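Local structure of short chain dehydrogenase (Salmonella typhi, 3G1T) at residues L71-A85 with Q124-L137. The protein is probably an NAD(P)-dependent oxidoreductase of the short-chain dehydrogenase family, built on a Rossmann fold and paired with a second copy of itself. Numbering follows the deposited sequence.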
loop_
_atom_site.group_PDB
_atom_site.type_symbol
_atom_site.label_atom_id
_atom_site.label_comp_id
_atom_site.label_asym_id
_atom_site.label_seq_id
_atom_site.Cartn_x
_atom_site.Cartn_y
_atom_site.Cartn_z
ATOM N N LEU A 71 -11.783 -15.120 -13.368
ATOM C CA LEU A 71 -11.691 -13.639 -13.165
ATOM C C LEU A 71 -10.233 -13.271 -13.279
ATOM O O LEU A 71 -9.383 -13.881 -12.606
ATOM C CB LEU A 71 -12.242 -13.173 -11.821
ATOM C CG LEU A 71 -12.366 -11.658 -11.498
ATOM C CD1 LEU A 71 -13.543 -10.933 -12.157
ATOM C CD2 LEU A 71 -12.373 -11.437 -10.015
ATOM N N ASP A 72 -9.945 -12.287 -14.133
ATOM C CA ASP A 72 -8.569 -11.808 -14.303
ATOM C C ASP A 72 -8.434 -10.527 -13.506
ATOM O O ASP A 72 -8.990 -9.509 -13.879
ATOM C CB ASP A 72 -8.281 -11.538 -15.773
ATOM C CG ASP A 72 -6.794 -11.343 -16.087
ATOM O OD1 ASP A 72 -6.439 -11.547 -17.273
ATOM O OD2 ASP A 72 -5.965 -10.986 -15.218
ATOM N N LEU A 73 -7.723 -10.603 -12.395
ATOM C CA LEU A 73 -7.662 -9.506 -11.417
ATOM C C LEU A 73 -6.931 -8.312 -12.011
ATOM O O LEU A 73 -7.218 -7.133 -11.648
ATOM C CB LEU A 73 -6.966 -9.964 -10.142
ATOM C CG LEU A 73 -7.745 -10.912 -9.180
ATOM C CD1 LEU A 73 -6.956 -11.111 -7.921
ATOM C CD2 LEU A 73 -9.173 -10.499 -8.841
ATOM N N LEU A 74 -6.026 -8.609 -12.940
ATOM C CA LEU A 74 -5.275 -7.521 -13.638
ATOM C C LEU A 74 -6.163 -6.591 -14.402
ATOM O O LEU A 74 -5.889 -5.394 -14.481
ATOM C CB LEU A 74 -4.167 -8.072 -14.540
ATOM C CG LEU A 74 -3.186 -7.083 -15.171
ATOM C CD1 LEU A 74 -2.503 -6.198 -14.114
ATOM C CD2 LEU A 74 -2.121 -7.830 -16.128
ATOM N N THR A 75 -7.227 -7.140 -14.997
ATOM C CA THR A 75 -8.047 -6.371 -15.938
ATOM C C THR A 75 -9.489 -6.189 -15.455
ATOM O O THR A 75 -10.249 -5.446 -16.067
ATOM C CB THR A 75 -8.092 -7.012 -17.353
ATOM O OG1 THR A 75 -8.797 -8.242 -17.290
ATOM C CG2 THR A 75 -6.694 -7.231 -17.968
ATOM N N CYS A 76 -9.860 -6.835 -14.357
ATOM C CA CYS A 76 -11.276 -6.816 -13.962
ATOM C C CYS A 76 -11.769 -5.439 -13.491
ATOM O O CYS A 76 -11.005 -4.628 -12.941
ATOM C CB CYS A 76 -11.631 -7.898 -12.924
ATOM S SG CYS A 76 -10.980 -7.557 -11.258
ATOM N N THR A 77 -13.058 -5.207 -13.759
ATOM C CA THR A 77 -13.781 -4.003 -13.355
ATOM C C THR A 77 -14.593 -4.259 -12.107
ATOM O O THR A 77 -14.887 -5.402 -11.779
ATOM C CB THR A 77 -14.741 -3.521 -14.508
ATOM O OG1 THR A 77 -15.823 -4.464 -14.682
ATOM C CG2 THR A 77 -13.936 -3.367 -15.884
ATOM N N ALA A 78 -14.947 -3.200 -11.397
ATOM C CA ALA A 78 -15.927 -3.290 -10.298
ATOM C C ALA A 78 -17.193 -4.108 -10.707
ATOM O O ALA A 78 -17.629 -5.001 -9.981
ATOM C CB ALA A 78 -16.307 -1.878 -9.833
ATOM N N GLU A 79 -17.764 -3.808 -11.869
ATOM C CA GLU A 79 -18.968 -4.523 -12.392
ATOM C C GLU A 79 -18.709 -6.022 -12.618
ATOM O O GLU A 79 -19.563 -6.861 -12.321
ATOM C CB GLU A 79 -19.426 -3.853 -13.691
ATOM C CG GLU A 79 -20.726 -4.383 -14.302
ATOM C CD GLU A 79 -21.913 -4.380 -13.327
ATOM O OE1 GLU A 79 -22.006 -3.475 -12.454
ATOM O OE2 GLU A 79 -22.771 -5.292 -13.448
ATOM N N GLU A 80 -17.545 -6.368 -13.141
ATOM C CA GLU A 80 -17.167 -7.824 -13.220
ATOM C C GLU A 80 -17.079 -8.538 -11.850
ATOM O O GLU A 80 -17.488 -9.710 -11.708
ATOM C CB GLU A 80 -15.843 -8.012 -14.002
ATOM C CG GLU A 80 -16.069 -7.984 -15.550
ATOM C CD GLU A 80 -14.779 -7.911 -16.383
ATOM O OE1 GLU A 80 -13.752 -7.408 -15.897
ATOM O OE2 GLU A 80 -14.821 -8.334 -17.565
ATOM N N CYS A 81 -16.536 -7.835 -10.860
ATOM C CA CYS A 81 -16.520 -8.355 -9.460
ATOM C C CYS A 81 -17.959 -8.510 -8.944
ATOM O O CYS A 81 -18.269 -9.530 -8.320
ATOM C CB CYS A 81 -15.706 -7.440 -8.532
ATOM S SG CYS A 81 -13.971 -7.483 -8.955
ATOM N N ARG A 82 -18.825 -7.513 -9.209
ATOM C CA ARG A 82 -20.243 -7.587 -8.813
ATOM C C ARG A 82 -20.967 -8.795 -9.518
ATOM O O ARG A 82 -21.832 -9.435 -8.894
ATOM C CB ARG A 82 -21.027 -6.276 -9.088
ATOM C CG ARG A 82 -20.714 -5.003 -8.242
ATOM C CD ARG A 82 -20.829 -5.103 -6.668
ATOM N NE ARG A 82 -20.453 -3.839 -6.020
ATOM C CZ ARG A 82 -20.617 -3.547 -4.725
ATOM N NH1 ARG A 82 -21.162 -4.424 -3.880
ATOM N NH2 ARG A 82 -20.249 -2.349 -4.272
ATOM N N GLN A 83 -20.590 -9.087 -10.774
ATOM C CA GLN A 83 -21.149 -10.248 -11.504
ATOM C C GLN A 83 -20.839 -11.548 -10.843
ATOM O O GLN A 83 -21.721 -12.413 -10.750
ATOM C CB GLN A 83 -20.671 -10.328 -12.982
ATOM C CG GLN A 83 -21.204 -9.263 -13.983
ATOM C CD GLN A 83 -20.254 -9.040 -15.224
ATOM O OE1 GLN A 83 -19.504 -9.947 -15.649
ATOM N NE2 GLN A 83 -20.303 -7.821 -15.808
ATOM N N VAL A 84 -19.620 -11.699 -10.314
ATOM C CA VAL A 84 -19.255 -12.879 -9.540
ATOM C C VAL A 84 -20.083 -13.018 -8.274
ATOM O O VAL A 84 -20.539 -14.120 -7.972
ATOM C CB VAL A 84 -17.695 -12.926 -9.218
ATOM C CG1 VAL A 84 -17.292 -14.053 -8.174
ATOM C CG2 VAL A 84 -16.864 -12.987 -10.554
ATOM N N ALA A 85 -20.256 -11.906 -7.541
ATOM C CA ALA A 85 -20.979 -11.917 -6.306
ATOM C C ALA A 85 -22.431 -12.285 -6.592
ATOM O O ALA A 85 -23.027 -13.049 -5.874
ATOM C CB ALA A 85 -20.909 -10.531 -5.638
ATOM N N GLN A 124 -2.419 -3.171 -9.034
ATOM C CA GLN A 124 -3.768 -3.440 -9.526
ATOM C C GLN A 124 -4.234 -4.813 -9.075
ATOM O O GLN A 124 -5.418 -4.965 -8.700
ATOM C CB GLN A 124 -3.853 -3.360 -11.078
ATOM C CG GLN A 124 -5.315 -3.327 -11.615
ATOM C CD GLN A 124 -6.048 -2.092 -11.100
ATOM O OE1 GLN A 124 -5.414 -1.093 -10.841
ATOM N NE2 GLN A 124 -7.401 -2.116 -11.073
ATOM N N VAL A 125 -3.355 -5.825 -9.135
ATOM C CA VAL A 125 -3.806 -7.173 -8.750
ATOM C C VAL A 125 -3.887 -7.232 -7.210
ATOM O O VAL A 125 -4.910 -7.702 -6.652
ATOM C CB VAL A 125 -2.836 -8.297 -9.284
ATOM C CG1 VAL A 125 -3.126 -9.717 -8.657
ATOM C CG2 VAL A 125 -2.939 -8.340 -10.806
ATOM N N ASN A 126 -2.786 -6.848 -6.551
ATOM C CA ASN A 126 -2.603 -7.206 -5.150
ATOM C C ASN A 126 -3.432 -6.270 -4.278
ATOM O O ASN A 126 -3.904 -6.671 -3.188
ATOM C CB ASN A 126 -1.121 -7.145 -4.703
ATOM C CG ASN A 126 -0.259 -8.207 -5.419
ATOM O OD1 ASN A 126 -0.809 -8.920 -6.293
ATOM N ND2 ASN A 126 1.050 -8.305 -5.090
ATOM N N VAL A 127 -3.638 -5.047 -4.751
ATOM C CA VAL A 127 -4.403 -4.124 -3.928
ATOM C C VAL A 127 -5.783 -3.760 -4.514
ATOM O O VAL A 127 -6.846 -3.980 -3.873
ATOM C CB VAL A 127 -3.632 -2.813 -3.636
ATOM C CG1 VAL A 127 -4.405 -1.920 -2.611
ATOM C CG2 VAL A 127 -2.277 -3.111 -3.053
ATOM N N ASN A 128 -5.811 -3.187 -5.694
ATOM C CA ASN A 128 -7.120 -2.615 -6.117
ATOM C C ASN A 128 -8.163 -3.640 -6.519
ATOM O O ASN A 128 -9.358 -3.486 -6.226
ATOM C CB ASN A 128 -6.945 -1.621 -7.272
ATOM C CG ASN A 128 -5.969 -0.499 -6.941
ATOM O OD1 ASN A 128 -5.826 -0.121 -5.810
ATOM N ND2 ASN A 128 -5.225 -0.018 -7.964
ATOM N N ALA A 129 -7.758 -4.678 -7.251
ATOM C CA ALA A 129 -8.713 -5.704 -7.608
ATOM C C ALA A 129 -9.083 -6.598 -6.426
ATOM O O ALA A 129 -10.186 -7.082 -6.328
ATOM C CB ALA A 129 -8.112 -6.553 -8.698
ATOM N N THR A 130 -8.146 -6.818 -5.504
ATOM C CA THR A 130 -8.419 -7.615 -4.346
ATOM C C THR A 130 -9.432 -6.817 -3.482
ATOM O O THR A 130 -10.376 -7.377 -2.959
ATOM C CB THR A 130 -7.083 -7.921 -3.605
ATOM O OG1 THR A 130 -6.266 -8.761 -4.442
ATOM C CG2 THR A 130 -7.334 -8.607 -2.305
ATOM N N PHE A 131 -9.250 -5.502 -3.391
ATOM C CA PHE A 131 -10.275 -4.647 -2.772
ATOM C C PHE A 131 -11.636 -4.714 -3.456
ATOM O O PHE A 131 -12.649 -4.920 -2.809
ATOM C CB PHE A 131 -9.797 -3.140 -2.718
ATOM C CG PHE A 131 -10.948 -2.138 -2.697
ATOM C CD1 PHE A 131 -11.778 -2.069 -1.581
ATOM C CD2 PHE A 131 -11.193 -1.307 -3.810
ATOM C CE1 PHE A 131 -12.849 -1.160 -1.557
ATOM C CE2 PHE A 131 -12.295 -0.328 -3.798
ATOM C CZ PHE A 131 -13.124 -0.312 -2.612
ATOM N N MET A 132 -11.668 -4.517 -4.763
ATOM C CA MET A 132 -12.930 -4.532 -5.513
ATOM C C MET A 132 -13.717 -5.843 -5.327
ATOM O O MET A 132 -14.955 -5.823 -5.114
ATOM C CB MET A 132 -12.663 -4.297 -6.972
ATOM C CG MET A 132 -12.460 -2.747 -7.319
ATOM S SD MET A 132 -12.391 -2.264 -9.079
ATOM C CE MET A 132 -10.887 -3.109 -9.578
ATOM N N LEU A 133 -13.008 -6.972 -5.509
ATOM C CA LEU A 133 -13.587 -8.309 -5.222
ATOM C C LEU A 133 -14.097 -8.449 -3.784
ATOM O O LEU A 133 -15.256 -8.860 -3.560
ATOM C CB LEU A 133 -12.555 -9.417 -5.517
ATOM C CG LEU A 133 -13.105 -10.854 -5.380
ATOM C CD1 LEU A 133 -14.418 -11.056 -6.264
ATOM C CD2 LEU A 133 -11.895 -11.786 -5.782
ATOM N N THR A 134 -13.289 -8.021 -2.815
ATOM C CA THR A 134 -13.729 -8.019 -1.412
ATOM C C THR A 134 -15.030 -7.236 -1.198
ATOM O O THR A 134 -15.967 -7.750 -0.594
ATOM C CB THR A 134 -12.659 -7.443 -0.450
ATOM O OG1 THR A 134 -11.445 -8.217 -0.554
ATOM C CG2 THR A 134 -13.194 -7.511 1.084
ATOM N N GLN A 135 -15.069 -6.030 -1.737
ATOM C CA GLN A 135 -16.238 -5.167 -1.508
ATOM C C GLN A 135 -17.484 -5.815 -2.039
ATOM O O GLN A 135 -18.584 -5.713 -1.420
ATOM C CB GLN A 135 -15.981 -3.825 -2.113
ATOM C CG GLN A 135 -17.222 -2.935 -2.229
ATOM C CD GLN A 135 -16.865 -1.603 -2.833
ATOM O OE1 GLN A 135 -16.702 -1.473 -4.049
ATOM N NE2 GLN A 135 -16.728 -0.588 -1.966
ATOM N N ALA A 136 -17.368 -6.457 -3.212
ATOM C CA ALA A 136 -18.544 -7.085 -3.829
ATOM C C ALA A 136 -19.108 -8.288 -3.057
ATOM O O ALA A 136 -20.291 -8.624 -3.277
ATOM C CB ALA A 136 -18.195 -7.529 -5.206
ATOM N N LEU A 137 -18.233 -8.974 -2.281
ATOM C CA LEU A 137 -18.533 -10.145 -1.454
ATOM C C LEU A 137 -18.854 -9.859 0.011
ATOM O O LEU A 137 -19.272 -10.771 0.732
ATOM C CB LEU A 137 -17.335 -11.127 -1.520
ATOM C CG LEU A 137 -17.011 -11.492 -2.995
ATOM C CD1 LEU A 137 -15.734 -12.330 -2.953
ATOM C CD2 LEU A 137 -18.147 -12.353 -3.523
HETATM O O HOH W 1 -8.357 -4.787 -12.122
HETATM O O HOH W 2 -21.906 -7.390 -4.842
HETATM O O HOH W 3 -18.692 0.127 -4.934
#
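L73 sets its CB against A129 CB at 3.9 Å and crosses V125 at about a right angle. A129 CB is the bump here, pressing into a hollow formed by L73 O, L73 CB and C76 SG. It comes within 3.1 Å of L73 O. V125 CG1 also touches L73, while its CG2 meets L74 CB. M132 extends to the start of helix 78-91. Its chain is bent at chi3 (-65°), which carries CE toward C76 O while SD lies 3.6 Å from A78 N. T77 and E80 close this helix start with a capping box.

Further on, the axes of segments 78-85 and 124-137 approach to 8.5 Å and cross at -40°. C81 SG sits 3.6 Å from L133 N and also touches M132 CB. A136 fills the hollow between C81, R82 and A85, its CB 3.7 Å from C81 O. A85 CB presses on A136 O at 3.1 Å and meets L137 CD2 at 3.9 Å. R82 bends at chi2, laying CD against A136 CB and bringing NH1 near A136 CA. Its guanidinium plane is 11° from the Q135 amide.

No direct hydrogen bond joins the segments; waters do that work. One donates to L73 O and C76 O and accepts from Q124 NE2, which also bonds Q120 of the second subunit. Two more lie at the guanidinium edge, linking R82 to A136 O and Q135 OE1. Q135 NE2 turns to M111 and Q114 of the second subunit.

The contact joins helix 116-142 of the Rossmann fold to helix 78-91 and the loop after strand 67-70, outermost in this chain's sheet. T134 touches strand 147-152, and F131 reaches helix 165-185.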